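Local coordinates for protein bifunctional cytochrome P450/NADPH--P450 reductase (Deinococcus aerius, PDB 7F3H) that probably hydroxylates organic substrates at a haem centre, as the P450 domain of a self-sufficient monooxygenase fused to its NADPH-dependent reductase, at residues A[378-381]-A[382-385]; A[114-117]-A[118-121]; A[206-209]-A[210-214]. All coordinates share one frame; numbering follows the deposited sequence.

Interaction 1 of 3, residues A[378-381]-A[382-385]; sequences DIDR and WTSE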
loop_
_atom_site.group_PDB
_atom_site.type_symbol
_atom_site.label_atom_id
_atom_site.label_comp_id
_atom_site.label_asym_id
_atom_site.label_seq_id
_atom_site.Cartn_x
_atom_site.Cartn_y
_atom_site.Cartn_z
ATOM N N ASP A 378 5.235 4.823 -19.303
ATOM C CA ASP A 378 6.074 5.936 -19.742
ATOM C C ASP A 378 6.518 6.715 -18.506
ATOM O O ASP A 378 5.706 7.406 -17.884
ATOM C CB ASP A 378 5.291 6.805 -20.742
ATOM C CG ASP A 378 6.116 7.946 -21.355
ATOM O OD1 ASP A 378 7.284 8.168 -20.957
ATOM O OD2 ASP A 378 5.565 8.635 -22.248
ATOM N N ILE A 379 7.809 6.616 -18.156
ATOM C CA ILE A 379 8.308 7.278 -16.954
ATOM C C ILE A 379 8.539 8.766 -17.170
ATOM O O ILE A 379 8.649 9.530 -16.184
ATOM C CB ILE A 379 9.586 6.606 -16.415
ATOM C CG1 ILE A 379 10.757 6.719 -17.378
ATOM C CG2 ILE A 379 9.394 5.109 -16.106
ATOM C CD1 ILE A 379 12.084 6.481 -16.678
ATOM N N ASP A 380 8.547 9.231 -18.428
ATOM C CA ASP A 380 8.727 10.667 -18.653
ATOM C C ASP A 380 7.497 11.480 -18.253
ATOM O O ASP A 380 7.602 12.705 -18.134
ATOM C CB ASP A 380 9.064 10.952 -20.128
ATOM C CG ASP A 380 10.550 10.747 -20.450
ATOM O OD1 ASP A 380 11.311 10.351 -19.540
ATOM O OD2 ASP A 380 10.961 10.969 -21.616
ATOM N N ARG A 381 6.343 10.836 -18.019
ATOM C CA ARG A 381 5.204 11.530 -17.434
ATOM C C ARG A 381 5.573 12.214 -16.140
ATOM O O ARG A 381 4.846 13.118 -15.714
ATOM C CB ARG A 381 4.039 10.572 -17.143
ATOM C CG ARG A 381 3.538 9.812 -18.346
ATOM C CD ARG A 381 2.513 8.721 -17.996
ATOM N NE ARG A 381 1.477 8.743 -19.022
ATOM C CZ ARG A 381 1.282 7.800 -19.931
ATOM N NH1 ARG A 381 2.024 6.716 -19.959
ATOM N NH2 ARG A 381 0.327 7.949 -20.815
ATOM N N TRP A 382 6.674 11.797 -15.495
ATOM C CA TRP A 382 6.926 12.135 -14.101
ATOM C C TRP A 382 8.139 13.035 -13.903
ATOM O O TRP A 382 8.535 13.268 -12.749
ATOM C CB TRP A 382 7.063 10.836 -13.283
ATOM C CG TRP A 382 5.793 10.033 -13.368
ATOM C CD1 TRP A 382 5.587 8.880 -14.082
ATOM C CD2 TRP A 382 4.533 10.368 -12.770
ATOM N NE1 TRP A 382 4.279 8.476 -13.954
ATOM C CE2 TRP A 382 3.610 9.366 -13.155
ATOM C CE3 TRP A 382 4.099 11.413 -11.928
ATOM C CZ2 TRP A 382 2.278 9.380 -12.742
ATOM C CZ3 TRP A 382 2.769 11.426 -11.509
ATOM C CH2 TRP A 382 1.875 10.408 -11.912
ATOM N N THR A 383 8.705 13.601 -14.984
ATOM C CA THR A 383 9.678 14.686 -14.831
ATOM C C THR A 383 8.977 15.873 -14.167
ATOM O O THR A 383 7.756 16.006 -14.253
ATOM C CB THR A 383 10.244 15.115 -16.190
ATOM O OG1 THR A 383 9.244 15.853 -16.902
ATOM C CG2 THR A 383 10.651 13.897 -17.043
ATOM N N SER A 384 9.746 16.716 -13.454
ATOM C CA SER A 384 9.152 17.915 -12.845
ATOM C C SER A 384 8.246 18.662 -13.804
ATOM O O SER A 384 7.159 19.108 -13.434
ATOM C CB SER A 384 10.218 18.859 -12.267
ATOM O OG SER A 384 10.879 18.269 -11.160
ATOM N N GLU A 385 8.689 18.805 -15.053
ATOM C CA GLU A 385 7.928 19.604 -16.002
ATOM C C GLU A 385 6.602 18.936 -16.386
ATOM O O GLU A 385 5.535 19.564 -16.278
ATOM C CB GLU A 385 8.807 19.911 -17.214
ATOM C CG GLU A 385 8.130 20.648 -18.342
ATOM C CD GLU A 385 9.148 21.261 -19.299
ATOM O OE1 GLU A 385 9.275 22.512 -19.273
ATOM O OE2 GLU A 385 9.878 20.509 -19.986
#
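Arg381 and Trp382 are neighbours in the chain, and the side chain of one lies against the ring of the other. Arg381 CB sits over the five-membered ring of Trp382, 3.9 Å from its centroid and 16° off the ring normal. This is a CH-pi contact, offset toward the rim of the indole. CG of Trp382 is anti to its own carbonyl carbon, with chi1 -60°, which brings the indole back over the Arg381 backbone. Ile379 O is at the ring edge, 3.8 Å from Trp382 CD1, and also accepts from Arg320. The tight side rests on this stack and on the buried Trp382 and Ile379.

Helix 317-329 adds to it. Ile379 touches Val317 and Ile321, and Glu324 is shared: OE1 accepts from Trp382 NE1, and OE2 forms a salt bridge with Arg381 NH1. Arg381 NH2 also binds Asn373 O.

The solvent side is looser. Asp380 is exposed, yet its OD1 makes a salt bridge to Arg320. Thr383 N reaches Asp380 O only weakly at 3.5 Å, though nearly straight at 172°; Asp380 O also accepts from Asn386 ND2. The methyl CG2 of Thr383 is also 3.5 Å from Asp380 O. Thr383 OG1 turns toward the next turn and caps Asn386 N, making Thr383 the N-cap of helix 384-387. On the entry side, Asp378 OD1 accepts from Asp380 N at 3.0 Å, from above the carboxylate plane. This closes an Asx turn at the start of the short 3-10 segment.

Sequence and partners match the PERF region of cytochromes P450, whose arginine pairs with the glutamate of the ExxR motif. One carboxylate thus holds both a guanidinium and an indole N-H. The paired charges probably keep Glu324 ionised and fix this turn to helix 317-329.

Interaction 2 of 3, residues A[114-117]-A[118-121]; sequences RAMK and GYFG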
loop_
_atom_site.group_PDB
_atom_site.type_symbol
_atom_site.label_atom_id
_atom_site.label_comp_id
_atom_site.label_asym_id
_atom_site.label_seq_id
_atom_site.Cartn_x
_atom_site.Cartn_y
_atom_site.Cartn_z
ATOM N N ARG A 114 12.155 15.217 5.586
ATOM C CA ARG A 114 13.403 15.479 6.327
ATOM C C ARG A 114 13.627 14.440 7.444
ATOM O O ARG A 114 14.748 14.299 7.942
ATOM C CB ARG A 114 13.583 16.943 6.815
ATOM C CG ARG A 114 12.776 17.350 7.952
ATOM C CD ARG A 114 11.477 17.737 7.455
ATOM N NE ARG A 114 10.541 18.365 8.407
ATOM C CZ ARG A 114 9.292 18.696 8.111
ATOM N NH1 ARG A 114 8.529 19.277 9.041
ATOM N NH2 ARG A 114 8.863 18.653 6.844
ATOM N N ALA A 115 12.582 13.698 7.840
ATOM C CA ALA A 115 12.772 12.646 8.849
ATOM C C ALA A 115 13.364 11.352 8.277
ATOM O O ALA A 115 13.865 10.514 9.043
ATOM C CB ALA A 115 11.437 12.340 9.539
ATOM N N MET A 116 13.390 11.194 6.948
ATOM C CA MET A 116 13.696 9.899 6.359
ATOM C C MET A 116 15.156 9.519 6.560
ATOM O O MET A 116 15.468 8.333 6.740
ATOM C CB MET A 116 13.326 9.929 4.878
ATOM C CG MET A 116 11.805 9.888 4.664
ATOM S SD MET A 116 10.971 8.362 5.166
ATOM C CE MET A 116 9.833 8.896 6.453
ATOM N N LYS A 117 16.058 10.506 6.544
ATOM C CA LYS A 117 17.467 10.234 6.815
ATOM C C LYS A 117 17.626 9.460 8.124
ATOM O O LYS A 117 18.389 8.486 8.190
ATOM C CB LYS A 117 18.262 11.542 6.855
ATOM C CG LYS A 117 19.743 11.329 6.552
ATOM C CD LYS A 117 20.648 12.460 7.039
ATOM C CE LYS A 117 22.059 11.921 7.278
ATOM N NZ LYS A 117 23.062 12.999 7.155
ATOM N N GLY A 118 16.833 9.819 9.145
ATOM C CA GLY A 118 16.909 9.129 10.424
ATOM C C GLY A 118 16.662 7.632 10.346
ATOM O O GLY A 118 17.018 6.902 11.279
ATOM N N TYR A 119 15.955 7.181 9.310
ATOM C CA TYR A 119 15.574 5.792 9.123
ATOM C C TYR A 119 16.467 5.052 8.138
ATOM O O TYR A 119 16.409 3.817 8.085
ATOM C CB TYR A 119 14.118 5.710 8.645
ATOM C CG TYR A 119 13.119 6.401 9.553
ATOM C CD1 TYR A 119 13.110 6.166 10.909
ATOM C CD2 TYR A 119 12.197 7.288 9.045
ATOM C CE1 TYR A 119 12.197 6.784 11.740
ATOM C CE2 TYR A 119 11.274 7.920 9.869
ATOM C CZ TYR A 119 11.279 7.671 11.214
ATOM O OH TYR A 119 10.341 8.292 12.034
ATOM N N PHE A 120 17.341 5.765 7.418
ATOM C CA PHE A 120 18.045 5.167 6.289
ATOM C C PHE A 120 18.843 3.936 6.691
ATOM O O PHE A 120 18.724 2.866 6.066
ATOM C CB PHE A 120 18.988 6.187 5.664
ATOM C CG PHE A 120 19.792 5.626 4.542
ATOM C CD1 PHE A 120 19.198 5.403 3.313
ATOM C CD2 PHE A 120 21.117 5.311 4.715
ATOM C CE1 PHE A 120 19.918 4.873 2.251
ATOM C CE2 PHE A 120 21.861 4.773 3.661
ATOM C CZ PHE A 120 21.253 4.548 2.423
ATOM N N GLY A 121 19.697 4.092 7.713
ATOM C CA GLY A 121 20.508 2.988 8.197
ATOM C C GLY A 121 19.695 1.751 8.495
ATOM O O GLY A 121 20.179 0.621 8.331
#
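Met116 and Tyr119 meet one helical turn apart. The methyl CE of Met116 comes in at the edge of the Tyr119 ring, in its plane, 3.8 Å from Tyr119 CE2. Met116 is bent at chi2 (-66°) and again at chi3, which carries CE toward the ring.

The backbone here bonds three residues back. Tyr119 N donates to Met116 O at 2.9 Å. Phe120 N donates to Lys117 O at 3.0 Å, with a straighter N-H at 164°. Gly118 N has a weak bond to Ala115 O, 3.0 Å long but bent. Ala115 O also lies 3.6 Å from Tyr119 CD2. The tyrosine hydroxyl is satisfied further back, by Ala110 O.

Other helices cover the apolar groups. Met116 packs on Gln409, Phe410 and Thr413 of helix 408-425, and Phe120 on Leu417. Both also touch Tyr309 of helix 309-313. The Met116 side chain is about 8 Å from the haem. By position, helix 113-137 is consistent with the P450 D helix and helix 408-425 with the L helix.

The chemistry is that of a kinked, 3-10-like start to helix 113-137. Short-range bonds serve the amides, while the buried tyrosine ties its polar end to the chain just before the helix.

Interaction 3 of 3, residues A[206-209]-A[210-214]; sequences RAYW and ADIAS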
loop_
_atom_site.group_PDB
_atom_site.type_symbol
_atom_site.label_atom_id
_atom_site.label_comp_id
_atom_site.label_asym_id
_atom_site.label_seq_id
_atom_site.Cartn_x
_atom_site.Cartn_y
_atom_site.Cartn_z
ATOM N N ARG A 206 -12.102 -18.106 17.204
ATOM C CA ARG A 206 -11.394 -18.164 18.485
ATOM C C ARG A 206 -9.900 -18.031 18.276
ATOM O O ARG A 206 -9.221 -17.258 18.963
ATOM C CB ARG A 206 -11.679 -19.470 19.225
ATOM C CG ARG A 206 -13.099 -19.718 19.620
ATOM C CD ARG A 206 -13.137 -20.877 20.611
ATOM N NE ARG A 206 -14.433 -21.534 20.662
ATOM C CZ ARG A 206 -14.675 -22.733 20.146
ATOM N NH1 ARG A 206 -13.702 -23.427 19.538
ATOM N NH2 ARG A 206 -15.899 -23.238 20.241
ATOM N N ALA A 207 -9.364 -18.796 17.334
ATOM C CA ALA A 207 -7.946 -18.662 17.026
ATOM C C ALA A 207 -7.611 -17.260 16.496
ATOM O O ALA A 207 -6.523 -16.743 16.750
ATOM C CB ALA A 207 -7.537 -19.761 16.048
ATOM N N TYR A 208 -8.540 -16.613 15.797
ATOM C CA TYR A 208 -8.264 -15.277 15.270
ATOM C C TYR A 208 -8.074 -14.281 16.409
ATOM O O TYR A 208 -7.025 -13.627 16.506
ATOM C CB TYR A 208 -9.402 -14.894 14.313
ATOM C CG TYR A 208 -9.559 -13.464 13.879
ATOM C CD1 TYR A 208 -8.718 -12.886 12.909
ATOM C CD2 TYR A 208 -10.618 -12.703 14.369
ATOM C CE1 TYR A 208 -8.910 -11.558 12.489
ATOM C CE2 TYR A 208 -10.813 -11.376 13.956
ATOM C CZ TYR A 208 -9.965 -10.817 13.016
ATOM O OH TYR A 208 -10.207 -9.517 12.631
ATOM N N TRP A 209 -9.045 -14.214 17.325
ATOM C CA TRP A 209 -8.895 -13.320 18.470
ATOM C C TRP A 209 -7.684 -13.702 19.316
ATOM O O TRP A 209 -7.040 -12.819 19.916
ATOM C CB TRP A 209 -10.176 -13.299 19.311
ATOM C CG TRP A 209 -11.332 -12.693 18.544
ATOM C CD1 TRP A 209 -12.393 -13.358 17.978
ATOM C CD2 TRP A 209 -11.503 -11.320 18.209
ATOM N NE1 TRP A 209 -13.219 -12.481 17.325
ATOM C CE2 TRP A 209 -12.701 -11.219 17.453
ATOM C CE3 TRP A 209 -10.771 -10.170 18.468
ATOM C CZ2 TRP A 209 -13.172 -10.008 16.958
ATOM C CZ3 TRP A 209 -11.245 -8.959 17.982
ATOM C CH2 TRP A 209 -12.440 -8.895 17.237
ATOM N N ALA A 210 -7.313 -14.989 19.320
ATOM C CA ALA A 210 -6.119 -15.419 20.049
ATOM C C ALA A 210 -4.849 -14.875 19.415
ATOM O O ALA A 210 -3.960 -14.377 20.124
ATOM C CB ALA A 210 -6.065 -16.951 20.127
ATOM N N ASP A 211 -4.728 -15.036 18.085
ATOM C CA ASP A 211 -3.658 -14.443 17.281
ATOM C C ASP A 211 -3.502 -12.960 17.603
ATOM O O ASP A 211 -2.385 -12.458 17.830
ATOM C CB ASP A 211 -3.985 -14.605 15.785
ATOM C CG ASP A 211 -3.619 -15.967 15.222
ATOM O OD1 ASP A 211 -2.820 -16.681 15.851
ATOM O OD2 ASP A 211 -4.123 -16.324 14.131
ATOM N N ILE A 212 -4.626 -12.237 17.593
ATOM C CA ILE A 212 -4.559 -10.804 17.852
ATOM C C ILE A 212 -4.016 -10.553 19.242
ATOM O O ILE A 212 -3.178 -9.664 19.441
ATOM C CB ILE A 212 -5.933 -10.125 17.681
ATOM C CG1 ILE A 212 -6.537 -10.388 16.299
ATOM C CG2 ILE A 212 -5.792 -8.657 17.985
ATOM C CD1 ILE A 212 -7.825 -9.630 16.064
ATOM N N ALA A 213 -4.477 -11.339 20.223
ATOM C CA ALA A 213 -3.971 -11.212 21.591
ATOM C C ALA A 213 -2.458 -11.430 21.645
ATOM O O ALA A 213 -1.740 -10.709 22.342
ATOM C CB ALA A 213 -4.688 -12.203 22.508
ATOM N N SER A 214 -1.968 -12.457 20.961
ATOM C CA SER A 214 -0.528 -12.731 20.971
ATOM C C SER A 214 0.263 -11.551 20.395
ATOM O O SER A 214 1.337 -11.184 20.908
ATOM C CB SER A 214 -0.246 -14.017 20.190
ATOM O OG SER A 214 -0.445 -13.810 18.793
#
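Ile212 CD1 touches two aromatic rings, those of Tyr208 and Trp209. Over the Tyr208 ring it makes a CH-pi contact, 4.1 Å from the centroid and 19° off the normal. It is also 3.8 Å from Trp209 CE3, where the two side chains run alongside each other. CG1 of Ile212 is anti to the carbonyl carbon, chi1 -56°, which points the branch back toward the preceding turn. Tyr208 CE2 stands over one face of the Trp209 indole, offset toward its rim, and Trp209 NE1 is at the edge of the phenol ring.

The backbone bonds are regular i to i+4 links. Ala210 N binds Arg206 O at 3.0 Å, and Asp211 N binds Ala207 O at 2.8 Å. Ile212 N binds Tyr208 O, and Ala213 N binds Trp209 O, each at 3.0 Å. One side chain joins in: Ser214 OG donates to Asp211 O at 2.6 Å.

The polar ends meet neighbouring helices. Tyr208 OH bonds to Asn84 and Thr187, and Asp211 OD1 makes a salt bridge to Arg182. Tyr208 also packs on Ala183 and Met190 of helix 175-190. Trp209 is exposed, and its side chain is about 3 Å from a bound sulfate, probably from the crystallisation liquor.

Helices 175-190 and 199-227 match the F and G helices that form a lid over the active site in P450s. The buried face joins apolar packing to polar links. The hydroxyl links helix 199-227 to helices 80-86 and 175-190, and the carboxylate links it to helix 175-190.

From the N terminus, interaction 2 comes first, near the start of helix 113-137. Interaction 3 follows on helix 199-227, and interaction 1 comes last, in the turn leading into helix 384-387. Each is local, so none closes a long loop. They lie in series, without nesting or crossing. Interaction 2 faces helices 309-313 and 408-425. Interaction 3 joins helix 199-227 to helices 80-86 and 175-190. Interaction 1 fastens its turn to helix 317-329. Interactions 1 and 3 lie on opposite sides of the chain's centre, their centres 46 Å apart. No two touch; the nearest atoms of interactions 1 and 2 are about 17 Å apart.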